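Local atomic coordinates of 389aa long hypothetical nucleolar protein (Pyrococcus horikoshii, PDB entry 5ZVE), a protein that methylates the C5 position of cytosine 72 in several tRNAs, using S-adenosyl-L-methionine as methyl donor. Residues D268-D273 with G316-S321; V361-P366 with G373-K378. All blocks are in the same frame, centred on the assembly; numbering follows the deposited sequence.

Contacts 1 and 2 are both buried and lie in the same mixed sheet of the methyltransferase domain, their centres about 15 Å apart. They share no strand, but strand 316-322 of contact 1 runs next to strand 374-381 of contact 2, and the main chains probably join through a hydrogen bond from Ala377 N to Tyr320 O (2.8 Å). Contact 1 is a parallel pair in the Rossmann-like part of the sheet and ends in a polar group at the bound S-adenosyl-L-homocysteine. Contact 2, formed later in the chain, is antiparallel; its strands meet through phenylalanine and aliphatic side chains, while its buried polar groups are held by residues outside the pair.

Contact 1: D268-D273 with G316-S321; sequences DKILLD and GVLVYS. With SAH (S-adenosyl-L-homocysteine), chain C.
Parallel strands 269-273 and 316-321 lie side by side in the sheet of the class I methyltransferase fold, with Asp273 at the end of the first bonded to S-adenosyl-L-homocysteine. Five main-chain hydrogen bonds connect them, the shortest from Leu272 N to Val319 O (2.7 Å). On one face, the methyl CD1 of Leu318 rests against Ile270 CG2 (3.6 Å). Beside it, Leu272 CD2 meets the edge of the Tyr320 ring at CD1 (3.7 Å), while the hydroxyl of Tyr320 bonds to Glu329 O. Helix 291-310 packs on this face through Phe304, Ile305 and Ala308. On the other face Leu271 CD1 touches Val319 CG1, and Lys269 lays its bent chain along Val317 before its amino group reaches Asp199.

With CG anti to its backbone N (chi1 -176°), Asp273 brings its carboxylate nearer the neighbouring strand, where OD1 accepts Ser321 OG (2.8 Å) from above the carboxylate plane. Its OD2 accepts the ligand amino N (2.7 Å) and a salt bridge from Lys211. With both oxygens engaged, the carboxylate is held against rotation, and its negative charge, partly balanced by Lys211, would probably still favour a protonated ligand amino group.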
ATOM      1  N   ASP A 268      22.787 -11.106  -5.711  1.00 33.81           N
ATOM      2  CA  ASP A 268      22.956 -11.477  -4.314  1.00 30.49           C
ATOM      3  C   ASP A 268      21.649 -11.277  -3.552  1.00 31.11           C
ATOM      4  O   ASP A 268      21.319 -12.030  -2.635  1.00 29.06           O
ATOM      5  CB  ASP A 268      24.083 -10.657  -3.685  1.00 34.35           C
ATOM      6  CG  ASP A 268      25.407 -10.857  -4.396  1.00 38.28           C
ATOM      7  OD1 ASP A 268      26.028 -11.920  -4.196  1.00 47.97           O
ATOM      8  OD2 ASP A 268      25.810  -9.969  -5.178  1.00 36.61           O
ATOM      9  N   LYS A 269      20.907 -10.249  -3.943  1.00 27.49           N
ATOM     10  CA  LYS A 269      19.668  -9.905  -3.264  1.00 28.66           C
ATOM     11  C   LYS A 269      18.579  -9.616  -4.273  1.00 25.65           C
ATOM     12  O   LYS A 269      18.754  -8.816  -5.197  1.00 25.43           O
ATOM     13  CB  LYS A 269      19.867  -8.693  -2.344  1.00 28.68           C
ATOM     14  CG  LYS A 269      20.951  -8.881  -1.295  1.00 30.18           C
ATOM     15  CD  LYS A 269      20.466  -9.772  -0.169  1.00 29.90           C
ATOM     16  CE  LYS A 269      21.587 -10.090   0.806  1.00 32.57           C
ATOM     17  NZ  LYS A 269      22.247  -8.867   1.321  1.00 33.29           N
ATOM     18  N   ILE A 270      17.446 -10.274  -4.096  1.00 23.79           N
ATOM     19  CA  ILE A 270      16.293  -9.984  -4.927  1.00 25.07           C
ATOM     20  C   ILE A 270      15.078  -9.663  -4.072  1.00 24.89           C
ATOM     21  O   ILE A 270      14.727 -10.417  -3.162  1.00 23.30           O
ATOM     22  CB  ILE A 270      15.958 -11.159  -5.863  1.00 24.51           C
ATOM     23  CG1 ILE A 270      17.027 -11.298  -6.949  1.00 26.47           C
ATOM     24  CG2 ILE A 270      14.607 -10.950  -6.492  1.00 24.99           C
ATOM     25  CD1 ILE A 270      16.730 -12.391  -7.961  1.00 23.72           C
ATOM     26  N   LEU A 271      14.448  -8.530  -4.362  1.00 27.33           N
ATOM     27  CA  LEU A 271      13.153  -8.218  -3.785  1.00 23.29           C
ATOM     28  C   LEU A 271      12.033  -8.518  -4.767  1.00 25.84           C
ATOM     29  O   LEU A 271      12.042  -8.046  -5.906  1.00 29.99           O
ATOM     30  CB  LEU A 271      13.084  -6.753  -3.356  1.00 27.13           C
ATOM     31  CG  LEU A 271      11.679  -6.307  -2.945  1.00 25.12           C
ATOM     32  CD1 LEU A 271      11.216  -7.081  -1.727  1.00 23.41           C
ATOM     33  CD2 LEU A 271      11.638  -4.810  -2.679  1.00 26.41           C
ATOM     34  N   LEU A 272      11.065  -9.306  -4.317  1.00 25.04           N
ATOM     35  CA  LEU A 272       9.894  -9.591  -5.127  1.00 25.58           C
ATOM     36  C   LEU A 272       8.646  -9.128  -4.386  1.00 24.57           C
ATOM     37  O   LEU A 272       8.013  -9.891  -3.652  1.00 25.25           O
ATOM     38  CB  LEU A 272       9.816 -11.083  -5.474  1.00 25.05           C
ATOM     39  CG  LEU A 272       8.620 -11.562  -6.302  1.00 25.88           C
ATOM     40  CD1 LEU A 272       8.408 -10.689  -7.529  1.00 30.98           C
ATOM     41  CD2 LEU A 272       8.814 -13.014  -6.714  1.00 31.03           C
ATOM     42  N   ASP A 273       8.316  -7.857  -4.566  1.00 25.88           N
ATOM     43  CA  ASP A 273       7.091  -7.301  -4.017  1.00 27.53           C
ATOM     44  C   ASP A 273       6.025  -7.507  -5.080  1.00 25.40           C
ATOM     45  O   ASP A 273       5.754  -6.625  -5.890  1.00 27.84           O
ATOM     46  CB  ASP A 273       7.276  -5.826  -3.663  1.00 24.23           C
ATOM     47  CG  ASP A 273       6.059  -5.226  -2.996  1.00 27.53           C
ATOM     48  OD1 ASP A 273       5.397  -5.935  -2.210  1.00 27.15           O
ATOM     49  OD2 ASP A 273       5.771  -4.039  -3.257  1.00 27.62           O
ATOM     50  N   GLY A 316      22.429 -16.636  -2.136  1.00 35.92           N
ATOM     51  CA  GLY A 316      21.681 -15.411  -2.347  1.00 34.05           C
ATOM     52  C   GLY A 316      20.385 -15.362  -1.564  1.00 30.24           C
ATOM     53  O   GLY A 316      19.888 -16.383  -1.089  1.00 31.39           O
ATOM     54  N   VAL A 317      19.824 -14.165  -1.451  1.00 33.32           N
ATOM     55  CA  VAL A 317      18.648 -13.948  -0.622  1.00 28.75           C
ATOM     56  C   VAL A 317      17.481 -13.399  -1.434  1.00 24.35           C
ATOM     57  O   VAL A 317      17.632 -12.450  -2.211  1.00 24.35           O
ATOM     58  CB  VAL A 317      18.951 -12.984   0.533  1.00 31.47           C
ATOM     59  CG1 VAL A 317      17.676 -12.656   1.313  1.00 28.31           C
ATOM     60  CG2 VAL A 317      20.014 -13.573   1.443  1.00 34.09           C
ATOM     61  N   LEU A 318      16.315 -14.007  -1.257  1.00 25.92           N
ATOM     62  CA  LEU A 318      15.088 -13.498  -1.856  1.00 23.53           C
ATOM     63  C   LEU A 318      14.125 -13.039  -0.776  1.00 22.88           C
ATOM     64  O   LEU A 318      13.865 -13.759   0.190  1.00 22.06           O
ATOM     65  CB  LEU A 318      14.427 -14.565  -2.733  1.00 24.70           C
ATOM     66  CG  LEU A 318      12.997 -14.276  -3.209  1.00 25.10           C
ATOM     67  CD1 LEU A 318      12.969 -13.159  -4.235  1.00 20.87           C
ATOM     68  CD2 LEU A 318      12.351 -15.536  -3.769  1.00 24.96           C
ATOM     69  N   VAL A 319      13.612 -11.825  -0.928  1.00 23.35           N
ATOM     70  CA  VAL A 319      12.518 -11.378  -0.084  1.00 20.21           C
ATOM     71  C   VAL A 319      11.258 -11.283  -0.930  1.00 19.80           C
ATOM     72  O   VAL A 319      11.206 -10.547  -1.919  1.00 22.44           O
ATOM     73  CB  VAL A 319      12.816 -10.026   0.603  1.00 22.17           C
ATOM     74  CG1 VAL A 319      11.527  -9.388   1.090  1.00 21.20           C
ATOM     75  CG2 VAL A 319      13.778 -10.226   1.762  1.00 17.19           C
ATOM     76  N   TYR A 320      10.255 -12.056  -0.535  1.00 19.45           N
ATOM     77  CA  TYR A 320       8.965 -12.084  -1.201  1.00 24.78           C
ATOM     78  C   TYR A 320       7.919 -11.409  -0.327  1.00 20.08           C
ATOM     79  O   TYR A 320       7.788 -11.732   0.853  1.00 21.59           O
ATOM     80  CB  TYR A 320       8.577 -13.532  -1.507  1.00 19.56           C
ATOM     81  CG  TYR A 320       7.227 -13.742  -2.150  1.00 25.25           C
ATOM     82  CD1 TYR A 320       7.066 -13.641  -3.530  1.00 28.29           C
ATOM     83  CD2 TYR A 320       6.121 -14.100  -1.387  1.00 25.21           C
ATOM     84  CE1 TYR A 320       5.832 -13.864  -4.128  1.00 23.68           C
ATOM     85  CE2 TYR A 320       4.886 -14.321  -1.975  1.00 24.37           C
ATOM     86  CZ  TYR A 320       4.747 -14.205  -3.348  1.00 27.45           C
ATOM     87  OH  TYR A 320       3.518 -14.424  -3.938  1.00 28.34           O
ATOM     88  N   SER A 321       7.192 -10.454  -0.894  1.00 22.92           N
ATOM     89  CA  SER A 321       6.138  -9.786  -0.143  1.00 22.89           C
ATOM     90  C   SER A 321       4.888  -9.558  -0.984  1.00 20.69           C
ATOM     91  O   SER A 321       4.960  -9.358  -2.197  1.00 22.96           O
ATOM     92  CB  SER A 321       6.641  -8.451   0.427  1.00 23.20           C
ATOM     93  OG  SER A 321       6.970  -7.528  -0.597  1.00 25.72           O
TER
HETATM   94  N   SAH C 401       7.126  -2.679  -5.139  1.00 21.31           N
HETATM   95  CA  SAH C 401       6.401  -1.480  -5.545  1.00 24.17           C
HETATM   96  CB  SAH C 401       4.944  -1.797  -5.881  1.00 27.48           C
HETATM   97  CG  SAH C 401       4.695  -3.114  -6.621  1.00 25.94           C
HETATM   98  SD  SAH C 401       3.022  -3.157  -7.310  1.00 29.95           S
HETATM   99  C   SAH C 401       6.495  -0.349  -4.517  1.00 27.90           C
HETATM  100  O   SAH C 401       6.906  -0.551  -3.374  1.00 27.05           O
HETATM  101  OXT SAH C 401       6.165   0.800  -4.805  1.00 25.63           O
HETATM  102  C5' SAH C 401       3.396  -4.517  -8.452  1.00 28.39           C
HETATM  103  C4' SAH C 401       4.042  -4.077  -9.764  1.00 31.48           C
HETATM  104  O4' SAH C 401       4.314  -5.208 -10.568  1.00 32.68           O
HETATM  105  C3' SAH C 401       3.181  -3.154 -10.616  1.00 33.52           C
HETATM  106  O3' SAH C 401       3.818  -1.903 -10.725  1.00 28.40           O
HETATM  107  C2' SAH C 401       3.134  -3.790 -11.993  1.00 28.73           C
HETATM  108  O2' SAH C 401       3.444  -2.839 -12.981  1.00 32.63           O
HETATM  109  C1' SAH C 401       4.236  -4.827 -11.926  1.00 31.02           C
HETATM  110  N9  SAH C 401       4.026  -5.994 -12.811  1.00 32.92           N
HETATM  111  C8  SAH C 401       2.872  -6.700 -13.040  1.00 35.45           C
HETATM  112  N7  SAH C 401       3.144  -7.697 -13.917  1.00 31.85           N
HETATM  113  C5  SAH C 401       4.452  -7.635 -14.251  1.00 34.29           C
HETATM  114  C6  SAH C 401       5.248  -8.399 -15.098  1.00 37.60           C
HETATM  115  N6  SAH C 401       4.739  -9.427 -15.773  1.00 35.16           N
HETATM  116  N1  SAH C 401       6.584  -8.085 -15.233  1.00 40.64           N
HETATM  117  C2  SAH C 401       7.122  -7.020 -14.536  1.00 39.85           C
HETATM  118  N3  SAH C 401       6.327  -6.266 -13.700  1.00 37.18           N
HETATM  119  C4  SAH C 401       5.014  -6.570 -13.561  1.00 32.14           C

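Contact 2: V361-P366 with G373-K378; sequences VQRFYP and GFFIAK
Phe375 packs its ring against Val361 and Arg363 across the antiparallel pair formed by strands 361-364 and 374-378. From CB its CG stands anti to the backbone N (chi1 179°), which carries the ring back over the neighbouring strand. At CD1 the ring edge meets the methylene CG of Arg363, which lies in the ring plane 3.6 Å away. Further out, CE1 touches Val361 CG2 (3.8 Å), and at the tip CZ comes against Val361 CB and CG1. Glu331 and Val334 of helix 331-339 also pack on Phe375. An alanine here would probably leave Val361 and the CG methylene of Arg363 without their partner and open a gap between the strands and this helix.

The Arg363 chain runs extended from CG to NE past this edge, its guanidinium plane turned 63° from the ring; NE is salt-bridged to Glu331 and NH2 bonds to Leu325 O. Val361 also sets CG1 on Ala377 CB (3.6 Å). On the other face, Phe364 and Phe374 start side by side, CB to CB at 3.8 Å, but the Phe374 ring leads away from the other strand and approaches Lys211 of the cofactor site and Cys323, the predicted nucleophile. Ile376 CD1 meets the edge of the Phe364 ring at CE1. Gln362 NE2 bonds to Gln347 OE1 and Ile349 O, and its OE1 accepts the backbone N of Ile351 and of Gly352.

Four main-chain hydrogen bonds join the strands. The pair Gln362 and Ile376 bonds in both directions, with Gln362 N to Ile376 O nearly straight (2.9 Å, 171°), as does the pair Phe364 and Phe374. In the fold, strand 374-381 runs between 361-364 and 316-322, with helix 331-339 over Phe375 and Ala377 and helix 184-193 bordering Phe364, Phe374 and Ile376 through Pro185 and Thr189.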
ATOM      1  N   VAL A 361       8.051 -16.904   8.371  1.00 25.38           N
ATOM      2  CA  VAL A 361       7.437 -15.826   7.597  1.00 27.95           C
ATOM      3  C   VAL A 361       6.642 -14.902   8.498  1.00 21.61           C
ATOM      4  O   VAL A 361       6.232 -15.285   9.592  1.00 24.03           O
ATOM      5  CB  VAL A 361       6.525 -16.361   6.475  1.00 23.79           C
ATOM      6  CG1 VAL A 361       7.350 -17.095   5.440  1.00 26.65           C
ATOM      7  CG2 VAL A 361       5.426 -17.247   7.045  1.00 23.72           C
ATOM      8  N   GLN A 362       6.411 -13.684   8.026  1.00 23.78           N
ATOM      9  CA  GLN A 362       5.808 -12.665   8.868  1.00 23.40           C
ATOM     10  C   GLN A 362       4.538 -12.100   8.243  1.00 19.57           C
ATOM     11  O   GLN A 362       4.562 -11.571   7.133  1.00 18.75           O
ATOM     12  CB  GLN A 362       6.815 -11.542   9.133  1.00 20.46           C
ATOM     13  CG  GLN A 362       6.332 -10.502  10.129  1.00 24.23           C
ATOM     14  CD  GLN A 362       7.391  -9.479  10.478  1.00 20.04           C
ATOM     15  OE1 GLN A 362       7.200  -8.669  11.380  1.00 26.86           O
ATOM     16  NE2 GLN A 362       8.509  -9.503   9.761  1.00 19.30           N
ATOM     17  N   ARG A 363       3.432 -12.202   8.971  1.00 18.60           N
ATOM     18  CA  ARG A 363       2.162 -11.670   8.491  1.00 19.67           C
ATOM     19  C   ARG A 363       1.733 -10.453   9.289  1.00 23.96           C
ATOM     20  O   ARG A 363       2.008 -10.348  10.482  1.00 21.03           O
ATOM     21  CB  ARG A 363       1.062 -12.730   8.553  1.00 23.59           C
ATOM     22  CG  ARG A 363       0.859 -13.509   7.258  1.00 25.15           C
ATOM     23  CD  ARG A 363      -0.230 -14.547   7.428  1.00 22.88           C
ATOM     24  NE  ARG A 363      -0.558 -15.236   6.183  1.00 23.46           N
ATOM     25  CZ  ARG A 363      -1.589 -14.916   5.406  1.00 30.17           C
ATOM     26  NH1 ARG A 363      -2.387 -13.905   5.739  1.00 26.32           N
ATOM     27  NH2 ARG A 363      -1.822 -15.601   4.295  1.00 26.29           N
ATOM     28  N   PHE A 364       1.050  -9.539   8.611  1.00 21.31           N
ATOM     29  CA  PHE A 364       0.441  -8.391   9.253  1.00 22.56           C
ATOM     30  C   PHE A 364      -1.068  -8.441   9.059  1.00 22.39           C
ATOM     31  O   PHE A 364      -1.556  -8.787   7.982  1.00 21.67           O
ATOM     32  CB  PHE A 364       1.016  -7.085   8.701  1.00 23.35           C
ATOM     33  CG  PHE A 364       2.449  -6.837   9.093  1.00 21.62           C
ATOM     34  CD1 PHE A 364       3.490  -7.315   8.315  1.00 21.90           C
ATOM     35  CD2 PHE A 364       2.750  -6.118  10.239  1.00 22.74           C
ATOM     36  CE1 PHE A 364       4.809  -7.086   8.675  1.00 25.92           C
ATOM     37  CE2 PHE A 364       4.068  -5.881  10.607  1.00 22.95           C
ATOM     38  CZ  PHE A 364       5.099  -6.367   9.823  1.00 20.05           C
ATOM     39  N   TYR A 365      -1.797  -8.133  10.125  1.00 21.92           N
ATOM     40  CA  TYR A 365      -3.252  -8.116  10.102  1.00 24.17           C
ATOM     41  C   TYR A 365      -3.754  -6.745  10.522  1.00 24.66           C
ATOM     42  O   TYR A 365      -3.167  -6.122  11.405  1.00 24.91           O
ATOM     43  CB  TYR A 365      -3.821  -9.187  11.027  1.00 26.31           C
ATOM     44  CG  TYR A 365      -3.515 -10.604  10.602  1.00 23.79           C
ATOM     45  CD1 TYR A 365      -4.281 -11.235   9.633  1.00 27.36           C
ATOM     46  CD2 TYR A 365      -2.466 -11.311  11.178  1.00 22.00           C
ATOM     47  CE1 TYR A 365      -4.011 -12.536   9.243  1.00 24.50           C
ATOM     48  CE2 TYR A 365      -2.187 -12.615  10.796  1.00 24.02           C
ATOM     49  CZ  TYR A 365      -2.965 -13.219   9.827  1.00 25.02           C
ATOM     50  OH  TYR A 365      -2.704 -14.512   9.437  1.00 33.56           O
ATOM     51  N   PRO A 366      -4.848  -6.272   9.898  1.00 23.07           N
ATOM     52  CA  PRO A 366      -5.372  -4.939  10.223  1.00 25.10           C
ATOM     53  C   PRO A 366      -5.862  -4.803  11.668  1.00 24.93           C
ATOM     54  O   PRO A 366      -5.676  -3.749  12.276  1.00 24.93           O
ATOM     55  CB  PRO A 366      -6.536  -4.766   9.232  1.00 26.30           C
ATOM     56  CG  PRO A 366      -6.926  -6.151   8.845  1.00 28.47           C
ATOM     57  CD  PRO A 366      -5.648  -6.949   8.865  1.00 26.45           C
ATOM     58  N   GLY A 373      -3.275  -5.574   5.487  1.00 21.21           N
ATOM     59  CA  GLY A 373      -2.960  -6.988   5.474  1.00 16.53           C
ATOM     60  C   GLY A 373      -1.727  -7.173   4.617  1.00 22.38           C
ATOM     61  O   GLY A 373      -1.614  -6.571   3.549  1.00 23.00           O
ATOM     62  N   PHE A 374      -0.793  -7.998   5.071  1.00 20.07           N
ATOM     63  CA  PHE A 374       0.508  -8.054   4.423  1.00 19.12           C
ATOM     64  C   PHE A 374       1.213  -9.365   4.705  1.00 18.73           C
ATOM     65  O   PHE A 374       0.850 -10.095   5.628  1.00 22.44           O
ATOM     66  CB  PHE A 374       1.371  -6.881   4.889  1.00 21.16           C
ATOM     67  CG  PHE A 374       2.318  -6.365   3.843  1.00 20.72           C
ATOM     68  CD1 PHE A 374       1.893  -5.431   2.909  1.00 19.78           C
ATOM     69  CD2 PHE A 374       3.636  -6.792   3.809  1.00 19.13           C
ATOM     70  CE1 PHE A 374       2.761  -4.940   1.956  1.00 17.08           C
ATOM     71  CE2 PHE A 374       4.507  -6.305   2.856  1.00 19.56           C
ATOM     72  CZ  PHE A 374       4.069  -5.380   1.928  1.00 19.96           C
ATOM     73  N   PHE A 375       2.228  -9.659   3.904  1.00 20.03           N
ATOM     74  CA  PHE A 375       2.954 -10.912   4.027  1.00 18.81           C
ATOM     75  C   PHE A 375       4.405 -10.724   3.610  1.00 20.60           C
ATOM     76  O   PHE A 375       4.685 -10.091   2.596  1.00 21.51           O
ATOM     77  CB  PHE A 375       2.283 -11.997   3.178  1.00 19.50           C
ATOM     78  CG  PHE A 375       2.987 -13.321   3.223  1.00 21.54           C
ATOM     79  CD1 PHE A 375       2.774 -14.196   4.276  1.00 23.64           C
ATOM     80  CD2 PHE A 375       3.858 -13.693   2.211  1.00 21.97           C
ATOM     81  CE1 PHE A 375       3.427 -15.417   4.325  1.00 26.92           C
ATOM     82  CE2 PHE A 375       4.508 -14.913   2.248  1.00 21.24           C
ATOM     83  CZ  PHE A 375       4.293 -15.777   3.306  1.00 24.88           C
ATOM     84  N   ILE A 376       5.325 -11.272   4.398  1.00 17.66           N
ATOM     85  CA  ILE A 376       6.753 -11.159   4.110  1.00 20.23           C
ATOM     86  C   ILE A 376       7.464 -12.490   4.324  1.00 21.90           C
ATOM     87  O   ILE A 376       7.383 -13.077   5.403  1.00 21.63           O
ATOM     88  CB  ILE A 376       7.453 -10.101   5.002  1.00 22.23           C
ATOM     89  CG1 ILE A 376       6.702  -8.767   4.994  1.00 21.56           C
ATOM     90  CG2 ILE A 376       8.899  -9.905   4.567  1.00 17.52           C
ATOM     91  CD1 ILE A 376       7.350  -7.707   5.905  1.00 18.97           C
ATOM     92  N   ALA A 377       8.159 -12.961   3.294  1.00 22.08           N
ATOM     93  CA  ALA A 377       8.991 -14.150   3.408  1.00 23.71           C
ATOM     94  C   ALA A 377      10.433 -13.830   3.030  1.00 21.73           C
ATOM     95  O   ALA A 377      10.681 -13.160   2.029  1.00 21.42           O
ATOM     96  CB  ALA A 377       8.444 -15.272   2.527  1.00 20.01           C
ATOM     97  N   LYS A 378      11.380 -14.325   3.820  1.00 24.09           N
ATOM     98  CA  LYS A 378      12.795 -14.136   3.519  1.00 25.70           C
ATOM     99  C   LYS A 378      13.478 -15.474   3.319  1.00 26.14           C
ATOM    100  O   LYS A 378      13.471 -16.316   4.219  1.00 24.11           O
ATOM    101  CB  LYS A 378      13.501 -13.371   4.636  1.00 25.13           C
ATOM    102  CG  LYS A 378      14.981 -13.149   4.371  1.00 21.94           C
ATOM    103  CD  LYS A 378      15.722 -12.818   5.647  1.00 23.97           C
ATOM    104  CE  LYS A 378      17.152 -12.419   5.352  1.00 28.13           C
ATOM    105  NZ  LYS A 378      17.926 -12.197   6.599  1.00 32.94           N
TER